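Local structure of RNA-binding protein Unr (Drosophila melanogaster, 4QQB) at residues Arg6-Ile10 / Ile21-Arg26; Ile10-Leu14 / His43-Gly47; Arg29-His33 / Pro63-Val68. The protein regulates X-chromosome dosage compensation by binding RNA through cold-shock domains, of which the first, present here, mediates association with the msl-2 3'-UTR. All blocks are in the same frame, centred on the assembly; numbering follows the deposited sequence.

Contact 1. Residues Arg6-Ile10 / Ile21-Arg26; sequences RETGI and IQCCER
In the first beta hairpin of the cold-shock domain, an OB-type barrel, Gly9 faces Cys23 as a non-hydrogen-bonded antiparallel pair, and Ile10 faces Gln22 as a hydrogen-bonded one. Ile10 N gives its hydrogen to Gln22 O at 2.7 Å, and Gln22 N returns one to Ile10 O at 2.8 Å. One step further, Cys24 N meets Thr8 O at 2.8 Å. The chain then bends, and Glu25 crosses Thr8 at about a right angle. Chi1 of Thr8 (71°) sets OG1 between backbone N and carbonyl carbon, on the side where Thr8 N already faces Glu25 OE1, and both meet that oxygen: OG1 donates to Glu25 OE1 at 2.7 Å, almost along the C-O axis, while Thr8 N adds a weak bond. A valine here would lack the hydroxyl, and the Glu25 carboxylate would probably be left with the weak amide bond and freer to swing. Glu7 passes Glu25 in the opposite direction and sets OE2 over one face of the Arg26 guanidinium, 3.0 Å from NH2. No N-H of Arg26 points at that oxygen, which implies charge attraction alone, whereas Glu25 receives a directed hydrogen bond from the Thr8 hydroxyl and a weak one from its amide.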
loop_
_atom_site.group_PDB
_atom_site.type_symbol
_atom_site.label_atom_id
_atom_site.label_comp_id
_atom_site.label_asym_id
_atom_site.label_seq_id
_atom_site.Cartn_x
_atom_site.Cartn_y
_atom_site.Cartn_z
ATOM N N ARG E 6 -19.582 24.022 -14.647
ATOM C CA ARG E 6 -18.163 24.381 -14.549
ATOM C C ARG E 6 -17.972 25.827 -14.086
ATOM O O ARG E 6 -18.788 26.693 -14.384
ATOM C CB ARG E 6 -17.485 24.197 -15.907
ATOM C CG ARG E 6 -17.682 22.826 -16.532
ATOM C CD ARG E 6 -16.538 21.881 -16.214
ATOM N NE ARG E 6 -15.332 22.215 -16.973
ATOM C CZ ARG E 6 -14.276 21.413 -17.129
ATOM N NH1 ARG E 6 -14.253 20.201 -16.587
ATOM N NH2 ARG E 6 -13.232 21.823 -17.838
ATOM N N GLU E 7 -16.890 26.077 -13.352
ATOM C CA GLU E 7 -16.508 27.433 -12.953
ATOM C C GLU E 7 -14.987 27.619 -13.072
ATOM O O GLU E 7 -14.282 26.708 -13.522
ATOM C CB GLU E 7 -17.031 27.765 -11.544
ATOM C CG GLU E 7 -16.608 26.822 -10.425
ATOM C CD GLU E 7 -16.755 27.453 -9.042
ATOM O OE1 GLU E 7 -16.206 28.562 -8.828
ATOM O OE2 GLU E 7 -17.407 26.841 -8.166
ATOM N N THR E 8 -14.489 28.796 -12.690
ATOM C CA THR E 8 -13.095 29.165 -12.941
ATOM C C THR E 8 -12.329 29.549 -11.676
ATOM O O THR E 8 -12.915 29.949 -10.659
ATOM C CB THR E 8 -13.007 30.350 -13.917
ATOM O OG1 THR E 8 -13.464 31.542 -13.268
ATOM C CG2 THR E 8 -13.855 30.097 -15.153
ATOM N N GLY E 9 -11.005 29.438 -11.771
ATOM C CA GLY E 9 -10.111 29.765 -10.660
ATOM C C GLY E 9 -8.650 29.866 -11.073
ATOM O O GLY E 9 -8.288 29.557 -12.215
ATOM N N ILE E 10 -7.813 30.304 -10.134
ATOM C CA ILE E 10 -6.375 30.449 -10.366
ATOM C C ILE E 10 -5.610 29.470 -9.480
ATOM O O ILE E 10 -5.985 29.252 -8.323
ATOM C CB ILE E 10 -5.871 31.873 -10.017
ATOM C CG1 ILE E 10 -6.894 32.959 -10.398
ATOM C CG2 ILE E 10 -4.516 32.136 -10.671
ATOM C CD1 ILE E 10 -7.203 33.049 -11.877
ATOM N N ILE E 21 -6.523 25.823 -5.461
ATOM C CA ILE E 21 -7.077 26.729 -6.450
ATOM C C ILE E 21 -7.895 27.820 -5.775
ATOM O O ILE E 21 -8.795 27.514 -4.992
ATOM C CB ILE E 21 -7.994 25.949 -7.411
ATOM C CG1 ILE E 21 -7.150 25.155 -8.406
ATOM C CG2 ILE E 21 -8.942 26.890 -8.143
ATOM C CD1 ILE E 21 -7.949 24.176 -9.241
ATOM N N GLN E 22 -7.595 29.084 -6.079
ATOM C CA GLN E 22 -8.474 30.176 -5.663
ATOM C C GLN E 22 -9.594 30.273 -6.678
ATOM O O GLN E 22 -9.340 30.449 -7.870
ATOM C CB GLN E 22 -7.743 31.519 -5.535
ATOM C CG GLN E 22 -7.496 31.972 -4.094
ATOM C CD GLN E 22 -8.764 32.117 -3.260
ATOM O OE1 GLN E 22 -8.721 32.024 -2.027
ATOM N NE2 GLN E 22 -9.898 32.337 -3.925
ATOM N N CYS E 23 -10.827 30.134 -6.199
ATOM C CA CYS E 23 -12.004 30.185 -7.059
ATOM C C CYS E 23 -12.368 31.628 -7.366
ATOM O O CYS E 23 -12.325 32.491 -6.487
ATOM C CB CYS E 23 -13.189 29.488 -6.391
ATOM S SG CYS E 23 -12.973 27.715 -6.119
ATOM N N CYS E 24 -12.731 31.886 -8.617
ATOM C CA CYS E 24 -13.058 33.240 -9.045
ATOM C C CYS E 24 -14.485 33.596 -8.666
ATOM O O CYS E 24 -14.710 34.555 -7.928
ATOM C CB CYS E 24 -12.854 33.384 -10.549
ATOM S SG CYS E 24 -11.129 33.165 -11.034
ATOM N N GLU E 25 -15.439 32.805 -9.152
ATOM C CA GLU E 25 -16.864 33.045 -8.890
ATOM C C GLU E 25 -17.380 32.206 -7.714
ATOM O O GLU E 25 -18.412 31.544 -7.804
ATOM C CB GLU E 25 -17.687 32.808 -10.162
ATOM C CG GLU E 25 -17.634 31.395 -10.722
ATOM C CD GLU E 25 -17.203 31.366 -12.175
ATOM O OE1 GLU E 25 -16.037 31.723 -12.442
ATOM O OE2 GLU E 25 -18.017 30.981 -13.043
ATOM N N ARG E 26 -16.656 32.287 -6.601
ATOM C CA ARG E 26 -16.908 31.505 -5.393
ATOM C C ARG E 26 -15.819 31.893 -4.401
ATOM O O ARG E 26 -14.640 31.898 -4.750
ATOM C CB ARG E 26 -16.833 30.001 -5.700
ATOM C CG ARG E 26 -16.494 29.093 -4.517
ATOM C CD ARG E 26 -17.711 28.456 -3.862
ATOM N NE ARG E 26 -18.055 27.191 -4.512
ATOM C CZ ARG E 26 -18.970 27.035 -5.471
ATOM N NH1 ARG E 26 -19.688 28.058 -5.922
ATOM N NH2 ARG E 26 -19.178 25.830 -5.985
#

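Contact 2. Residues Ile10-Leu14 / His43-Gly47; sequences IIEKL and HLKIG. With nucleotides of chain A.
Ile11 and Ile46 bring strand 7-14 against the loop that leads into strand 49-56, and next to Ile46, Gly47 N gives a hydrogen bond to Ile11 O at 3.0 Å that joins the loop to the strand. Gly47 has a positive phi (105°), and a side chain on it would be jammed against the carbonyl oxygen of Ile46.

The close-packed part lies on the inner side and consists mostly of aliphatic side chains, some laid on the loop backbone. Ile11 CG1 meets Leu44 CD1 at 3.9 Å, the two side chains crossing at about a right angle, and Ile11 CG2 lies against the backbone of Ile46. Leu14 reaches the same loop with a single branch: its CD1 rests on Leu44 O and on Lys45 CA, each at 3.6 Å. Phe32 backs both Ile11 and Leu14 from the barrel interior.

Lys45, Ile46 and Gly47 form the looser, solvent-exposed side. Ile46 lies along the carbonyls of Ile11 (CG2 to Ile11 O 3.6 Å) and Glu12 at this rim, and Lys45 turns from the strand to form a salt bridge with Asp48. A classic beta bulge, in which Glu12 and Lys13 both face Phe20, marks the strand here. Lys13 points away from the loop; with CG anti to the backbone N (chi1 173°) and the chain extended beyond, it carries NZ to OP2 of G14 of chain A at 2.8 Å. A second phosphate of the RNA accepts a weak bond from the same nitrogen. The chemistry therefore divides by side: aliphatic branches and one backbone bond seat the loop, while the amine on the far side offers charge to the RNA backbone, a contact that need not depend on the base.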
loop_
_atom_site.group_PDB
_atom_site.type_symbol
_atom_site.label_atom_id
_atom_site.label_comp_id
_atom_site.label_asym_id
_atom_site.label_seq_id
_atom_site.Cartn_x
_atom_site.Cartn_y
_atom_site.Cartn_z
ATOM N N ILE E 10 -7.813 30.304 -10.134
ATOM C CA ILE E 10 -6.375 30.449 -10.366
ATOM C C ILE E 10 -5.610 29.470 -9.480
ATOM O O ILE E 10 -5.985 29.252 -8.323
ATOM C CB ILE E 10 -5.871 31.873 -10.017
ATOM C CG1 ILE E 10 -6.894 32.959 -10.398
ATOM C CG2 ILE E 10 -4.516 32.136 -10.671
ATOM C CD1 ILE E 10 -7.203 33.049 -11.877
ATOM N N ILE E 11 -4.524 28.912 -10.014
ATOM C CA ILE E 11 -3.638 28.037 -9.241
ATOM C C ILE E 11 -2.941 28.834 -8.123
ATOM O O ILE E 11 -2.187 29.767 -8.379
ATOM C CB ILE E 11 -2.567 27.367 -10.136
ATOM C CG1 ILE E 11 -3.209 26.527 -11.255
ATOM C CG2 ILE E 11 -1.626 26.503 -9.304
ATOM C CD1 ILE E 11 -3.924 25.281 -10.789
ATOM N N GLU E 12 -3.201 28.443 -6.883
ATOM C CA GLU E 12 -2.698 29.129 -5.697
ATOM C C GLU E 12 -1.382 28.542 -5.183
ATOM O O GLU E 12 -0.516 29.267 -4.686
ATOM C CB GLU E 12 -3.750 29.029 -4.589
ATOM C CG GLU E 12 -4.348 30.346 -4.132
ATOM C CD GLU E 12 -3.798 30.800 -2.792
ATOM O OE1 GLU E 12 -4.601 31.292 -1.963
ATOM O OE2 GLU E 12 -2.573 30.644 -2.564
ATOM N N LYS E 13 -1.272 27.219 -5.263
ATOM C CA LYS E 13 -0.095 26.490 -4.801
ATOM C C LYS E 13 -0.087 25.093 -5.399
ATOM O O LYS E 13 -1.151 24.507 -5.620
ATOM C CB LYS E 13 -0.091 26.371 -3.275
ATOM C CG LYS E 13 1.018 25.467 -2.755
ATOM C CD LYS E 13 1.363 25.712 -1.299
ATOM C CE LYS E 13 2.773 25.222 -1.005
ATOM N NZ LYS E 13 3.198 25.583 0.373
ATOM N N LEU E 14 1.115 24.564 -5.636
ATOM C CA LEU E 14 1.285 23.210 -6.153
ATOM C C LEU E 14 2.241 22.375 -5.306
ATOM O O LEU E 14 3.262 22.871 -4.830
ATOM C CB LEU E 14 1.819 23.262 -7.577
ATOM C CG LEU E 14 0.913 23.940 -8.599
ATOM C CD1 LEU E 14 1.640 24.057 -9.926
ATOM C CD2 LEU E 14 -0.390 23.176 -8.774
ATOM N N HIS E 43 4.583 21.336 -17.296
ATOM C CA HIS E 43 4.625 22.806 -17.348
ATOM C C HIS E 43 3.260 23.423 -17.024
ATOM O O HIS E 43 2.536 23.900 -17.891
ATOM C CB HIS E 43 5.221 23.332 -18.671
ATOM C CG HIS E 43 4.533 22.835 -19.908
ATOM N ND1 HIS E 43 3.590 23.582 -20.584
ATOM C CD2 HIS E 43 4.671 21.684 -20.607
ATOM C CE1 HIS E 43 3.167 22.906 -21.637
ATOM N NE2 HIS E 43 3.807 21.750 -21.673
ATOM N N LEU E 44 2.928 23.361 -15.740
ATOM C CA LEU E 44 1.807 24.078 -15.138
ATOM C C LEU E 44 2.379 24.691 -13.866
ATOM O O LEU E 44 3.167 24.041 -13.178
ATOM C CB LEU E 44 0.676 23.101 -14.806
ATOM C CG LEU E 44 -0.266 23.394 -13.627
ATOM C CD1 LEU E 44 -1.232 24.526 -13.941
ATOM C CD2 LEU E 44 -1.034 22.136 -13.241
ATOM N N LYS E 45 2.001 25.928 -13.544
ATOM C CA LYS E 45 2.557 26.590 -12.354
ATOM C C LYS E 45 1.645 27.649 -11.721
ATOM O O LYS E 45 0.591 27.994 -12.265
ATOM C CB LYS E 45 3.970 27.155 -12.651
ATOM C CG LYS E 45 4.064 28.631 -13.032
ATOM C CD LYS E 45 3.377 28.954 -14.350
ATOM C CE LYS E 45 2.968 30.421 -14.404
ATOM N NZ LYS E 45 2.392 30.807 -15.718
ATOM N N ILE E 46 2.070 28.145 -10.561
ATOM C CA ILE E 46 1.282 29.096 -9.789
ATOM C C ILE E 46 0.886 30.265 -10.680
ATOM O O ILE E 46 1.736 30.852 -11.344
ATOM C CB ILE E 46 2.058 29.637 -8.565
ATOM C CG1 ILE E 46 2.323 28.526 -7.544
ATOM C CG2 ILE E 46 1.275 30.763 -7.894
ATOM C CD1 ILE E 46 3.388 28.869 -6.522
ATOM N N GLY E 47 -0.401 30.596 -10.690
ATOM C CA GLY E 47 -0.903 31.711 -11.488
ATOM C C GLY E 47 -1.662 31.300 -12.738
ATOM O O GLY E 47 -2.453 32.084 -13.258
ATOM P P G A 14 3.950 22.930 2.443
ATOM O OP1 G A 14 3.938 23.800 3.649
ATOM O OP2 G A 14 4.677 23.370 1.221
ATOM O "O5'" G A 14 4.489 21.487 2.841
ATOM C "C5'" G A 14 4.971 21.221 4.165
ATOM C "C4'" G A 14 6.081 20.204 4.113
ATOM O "O4'" G A 14 5.494 18.885 4.036
ATOM C "C3'" G A 14 7.063 20.357 2.951
ATOM O "O3'" G A 14 8.416 20.663 3.347
ATOM C "C2'" G A 14 6.758 19.172 2.018
ATOM O "O2'" G A 14 7.886 18.503 1.495
ATOM C "C1'" G A 14 5.976 18.197 2.904
ATOM N N9 G A 14 4.829 17.576 2.246
ATOM C C8 G A 14 3.785 18.222 1.628
ATOM N N7 G A 14 2.883 17.403 1.159
ATOM C C5 G A 14 3.347 16.142 1.507
ATOM C C6 G A 14 2.784 14.860 1.275
ATOM O O6 G A 14 1.730 14.574 0.694
ATOM N N1 G A 14 3.586 13.848 1.794
ATOM C C2 G A 14 4.774 14.042 2.457
ATOM N N2 G A 14 5.402 12.938 2.887
ATOM N N3 G A 14 5.306 15.233 2.684
ATOM C C4 G A 14 4.544 16.231 2.185
#

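Contact 3. Residues Arg29-His33 / Pro63-Val68; sequences RLFFH and PIASQV. With nucleotides of chain A.
Phe31 and Ile64 meet where the two outermost strands of the five-stranded sheet, 29-33 and 63-70, come together and the cold-shock OB barrel closes. Strand 29-33 carries the RNP2 motif of this family, and RNA of chain A lies along it. The adenine of A12 lies over one face of the Phe31 ring, N7 standing 3.4 Å above the ring plane and over its centre. Its N6 donates to Pro63 O at 3.1 Å, so one base is gripped by both strands: laid over an aromatic face of the first, read at its amino group by the second. Beside this base Arg29, extended as far as NE, lays its guanidinium edge against C13, NH1 donating to N3 at 3.0 Å and NH2 to O2 at 3.0 Å.

Behind the bases, Ala65 N bonds to Phe31 O at 3.0 Å, and Ile64 CG2 lies 4.0 Å from Phe31 CD1. Phe31 CG is anti to the backbone N (chi1 172°), which sends the ring out to the adenine, while Leu30 and Phe32 on the other side of the strand face the interior. There Leu30 CD1 packs on Ala65 CB at 3.8 Å, and Phe32 CB touches both Ala65 CB and Val68 CG2. Further out, Phe52 backs Leu30 and Val68, and Tyr18 meets the Phe31 ring. At the strand end Ser35 holds His33 ND1; the imidazole has one face over C5 of C11 and donates from NE2 to OP2 of that nucleotide at 3.0 Å, the phosphate oxygen lying in the ring plane.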
loop_
_atom_site.group_PDB
_atom_site.type_symbol
_atom_site.label_atom_id
_atom_site.label_comp_id
_atom_site.label_asym_id
_atom_site.label_seq_id
_atom_site.Cartn_x
_atom_site.Cartn_y
_atom_site.Cartn_z
ATOM N N ARG E 29 -11.107 28.231 -1.464
ATOM C CA ARG E 29 -9.805 27.748 -1.914
ATOM C C ARG E 29 -9.806 26.211 -1.922
ATOM O O ARG E 29 -9.663 25.584 -0.872
ATOM C CB ARG E 29 -8.723 28.285 -0.981
ATOM C CG ARG E 29 -7.309 27.843 -1.306
ATOM C CD ARG E 29 -6.336 28.540 -0.371
ATOM N NE ARG E 29 -4.946 28.168 -0.620
ATOM C CZ ARG E 29 -4.390 27.026 -0.228
ATOM N NH1 ARG E 29 -5.098 26.119 0.435
ATOM N NH2 ARG E 29 -3.113 26.787 -0.506
ATOM N N LEU E 30 -9.966 25.611 -3.101
ATOM C CA LEU E 30 -10.191 24.164 -3.209
ATOM C C LEU E 30 -8.925 23.349 -3.419
ATOM O O LEU E 30 -7.973 23.789 -4.055
ATOM C CB LEU E 30 -11.166 23.842 -4.352
ATOM C CG LEU E 30 -12.589 24.401 -4.233
ATOM C CD1 LEU E 30 -13.431 23.970 -5.424
ATOM C CD2 LEU E 30 -13.251 23.977 -2.928
ATOM N N PHE E 31 -8.957 22.143 -2.866
ATOM C CA PHE E 31 -7.958 21.112 -3.111
ATOM C C PHE E 31 -8.264 20.452 -4.455
ATOM O O PHE E 31 -9.417 20.395 -4.876
ATOM C CB PHE E 31 -8.032 20.073 -1.977
ATOM C CG PHE E 31 -7.190 18.845 -2.202
ATOM C CD1 PHE E 31 -7.682 17.772 -2.932
ATOM C CD2 PHE E 31 -5.911 18.756 -1.667
ATOM C CE1 PHE E 31 -6.907 16.643 -3.142
ATOM C CE2 PHE E 31 -5.135 17.630 -1.872
ATOM C CZ PHE E 31 -5.634 16.572 -2.610
ATOM N N PHE E 32 -7.235 19.959 -5.128
ATOM C CA PHE E 32 -7.437 19.120 -6.305
ATOM C C PHE E 32 -6.249 18.194 -6.507
ATOM O O PHE E 32 -5.105 18.597 -6.308
ATOM C CB PHE E 32 -7.677 19.971 -7.560
ATOM C CG PHE E 32 -6.422 20.502 -8.195
ATOM C CD1 PHE E 32 -5.897 21.723 -7.807
ATOM C CD2 PHE E 32 -5.768 19.780 -9.187
ATOM C CE1 PHE E 32 -4.744 22.216 -8.396
ATOM C CE2 PHE E 32 -4.611 20.260 -9.775
ATOM C CZ PHE E 32 -4.100 21.482 -9.379
ATOM N N HIS E 33 -6.530 16.957 -6.898
ATOM C CA HIS E 33 -5.488 15.969 -7.157
ATOM C C HIS E 33 -5.169 15.938 -8.654
ATOM O O HIS E 33 -6.049 16.157 -9.487
ATOM C CB HIS E 33 -5.945 14.591 -6.670
ATOM C CG HIS E 33 -4.849 13.572 -6.633
ATOM N ND1 HIS E 33 -4.890 12.407 -7.366
ATOM C CD2 HIS E 33 -3.675 13.549 -5.960
ATOM C CE1 HIS E 33 -3.790 11.709 -7.146
ATOM N NE2 HIS E 33 -3.040 12.377 -6.290
ATOM N N PRO E 63 -14.618 19.264 0.500
ATOM C CA PRO E 63 -14.818 20.062 -0.690
ATOM C C PRO E 63 -13.566 19.998 -1.571
ATOM O O PRO E 63 -12.444 20.172 -1.071
ATOM C CB PRO E 63 -15.086 21.458 -0.126
ATOM C CG PRO E 63 -14.381 21.487 1.192
ATOM C CD PRO E 63 -14.391 20.083 1.709
ATOM N N ILE E 64 -13.766 19.682 -2.853
ATOM C CA ILE E 64 -12.669 19.579 -3.827
ATOM C C ILE E 64 -13.034 20.182 -5.180
ATOM O O ILE E 64 -14.135 20.687 -5.365
ATOM C CB ILE E 64 -12.243 18.117 -4.069
ATOM C CG1 ILE E 64 -13.410 17.293 -4.627
ATOM C CG2 ILE E 64 -11.689 17.515 -2.789
ATOM C CD1 ILE E 64 -12.973 16.155 -5.528
ATOM N N ALA E 65 -12.086 20.131 -6.111
ATOM C CA ALA E 65 -12.291 20.585 -7.473
ATOM C C ALA E 65 -11.993 19.428 -8.405
ATOM O O ALA E 65 -10.911 18.840 -8.348
ATOM C CB ALA E 65 -11.375 21.751 -7.777
ATOM N N SER E 66 -12.953 19.119 -9.271
ATOM C CA SER E 66 -12.890 17.940 -10.122
ATOM C C SER E 66 -12.874 18.331 -11.590
ATOM O O SER E 66 -13.384 19.390 -11.972
ATOM C CB SER E 66 -14.102 17.051 -9.848
ATOM O OG SER E 66 -14.301 16.873 -8.454
ATOM N N GLN E 67 -12.290 17.462 -12.409
ATOM C CA GLN E 67 -12.249 17.671 -13.848
ATOM C C GLN E 67 -11.650 19.041 -14.132
ATOM O O GLN E 67 -12.317 19.942 -14.638
ATOM C CB GLN E 67 -13.664 17.550 -14.429
ATOM C CG GLN E 67 -13.717 17.019 -15.852
ATOM C CD GLN E 67 -13.775 15.506 -15.903
ATOM O OE1 GLN E 67 -14.832 14.925 -16.147
ATOM N NE2 GLN E 67 -12.642 14.858 -15.655
ATOM N N VAL E 68 -10.386 19.193 -13.762
ATOM C CA VAL E 68 -9.684 20.467 -13.890
ATOM C C VAL E 68 -8.925 20.516 -15.213
ATOM O O VAL E 68 -8.231 19.563 -15.574
ATOM C CB VAL E 68 -8.694 20.678 -12.725
ATOM C CG1 VAL E 68 -7.961 22.001 -12.870
ATOM C CG2 VAL E 68 -9.424 20.629 -11.392
ATOM P P A A 12 -3.732 13.470 2.086
ATOM O OP1 A A 12 -2.375 12.840 2.101
ATOM O OP2 A A 12 -4.743 13.067 3.089
ATOM O "O5'" A A 12 -3.638 15.058 2.181
ATOM C "C5'" A A 12 -2.384 15.747 2.030
ATOM C "C4'" A A 12 -2.553 17.201 2.384
ATOM O "O4'" A A 12 -3.640 17.744 1.591
ATOM C "C3'" A A 12 -2.914 17.481 3.843
ATOM O "O3'" A A 12 -2.300 18.680 4.312
ATOM C "C2'" A A 12 -4.435 17.601 3.800
ATOM O "O2'" A A 12 -5.002 18.420 4.799
ATOM C "C1'" A A 12 -4.642 18.264 2.446
ATOM N N9 A A 12 -5.945 18.001 1.837
ATOM C C8 A A 12 -6.376 16.849 1.231
ATOM N N7 A A 12 -7.589 16.930 0.742
ATOM C C5 A A 12 -7.983 18.225 1.046
ATOM C C6 A A 12 -9.173 18.934 0.800
ATOM N N6 A A 12 -10.227 18.414 0.167
ATOM N N1 A A 12 -9.241 20.213 1.229
ATOM C C2 A A 12 -8.185 20.732 1.870
ATOM N N3 A A 12 -7.015 20.165 2.161
ATOM C C4 A A 12 -6.978 18.898 1.716
ATOM P P C A 11 -0.931 10.646 -3.422
ATOM O OP1 C A 11 -1.441 9.306 -3.774
ATOM O OP2 C A 11 -0.761 11.658 -4.482
ATOM O "O5'" C A 11 -1.858 11.234 -2.268
ATOM C "C5'" C A 11 -1.728 12.598 -1.834
ATOM C "C4'" C A 11 -3.070 13.136 -1.400
ATOM O "O4'" C A 11 -3.993 13.120 -2.524
ATOM C "C3'" C A 11 -3.759 12.353 -0.286
ATOM O "O3'" C A 11 -4.369 13.247 0.639
ATOM C "C2'" C A 11 -4.818 11.551 -1.033
ATOM O "O2'" C A 11 -5.910 11.186 -0.217
ATOM C "C1'" C A 11 -5.218 12.545 -2.116
ATOM N N1 C A 11 -5.865 11.936 -3.291
ATOM C C2 C A 11 -7.187 12.282 -3.610
ATOM O O2 C A 11 -7.789 13.091 -2.888
ATOM N N3 C A 11 -7.774 11.722 -4.691
ATOM C C4 C A 11 -7.092 10.855 -5.445
ATOM N N4 C A 11 -7.710 10.326 -6.503
ATOM C C5 C A 11 -5.749 10.484 -5.142
ATOM C C6 C A 11 -5.177 11.048 -4.070
ATOM P P C A 13 -0.846 18.641 4.999
ATOM O OP1 C A 13 -0.224 17.317 4.727
ATOM O OP2 C A 13 -0.996 19.094 6.400
ATOM O "O5'" C A 13 -0.053 19.776 4.210
ATOM C "C5'" C A 13 0.776 19.468 3.073
ATOM C "C4'" C A 13 0.985 20.699 2.218
ATOM O "O4'" C A 13 -0.294 21.169 1.701
ATOM C "C3'" C A 13 1.605 21.897 2.929
ATOM O "O3'" C A 13 2.438 22.632 2.041
ATOM C "C2'" C A 13 0.388 22.726 3.309
ATOM O "O2'" C A 13 0.663 24.092 3.535
ATOM C "C1'" C A 13 -0.497 22.515 2.086
ATOM N N1 C A 13 -1.924 22.712 2.372
ATOM C C2 C A 13 -2.557 23.875 1.923
ATOM O O2 C A 13 -1.901 24.704 1.274
ATOM N N3 C A 13 -3.869 24.061 2.198
ATOM C C4 C A 13 -4.541 23.144 2.898
ATOM N N4 C A 13 -5.833 23.367 3.146
ATOM C C5 C A 13 -3.919 21.955 3.373
ATOM C C6 C A 13 -2.620 21.784 3.095
#

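Contact 3 is the buried one, near the centre of the chain; contact 1 is partly buried and contact 2 lies at the surface. Contacts 1 and 2 share Ile10 and both use strand 7-14, pairing it first with its hairpin neighbour and then with a loop. Contact 3 brings together strands from the two edges of the same sheet. Strand 18-23 connects it to contact 1, where Cys23 SG packs on Leu30, while Glu12 of contact 2 forms a long, weak ion pair with Arg29. Chemistry follows place: regular backbone pairing and carboxylates in contact 1, one backbone bond with aliphatic branches in contact 2, and interior packing beneath base recognition in contact 3. Contacts 2 and 3 both reach the RNA.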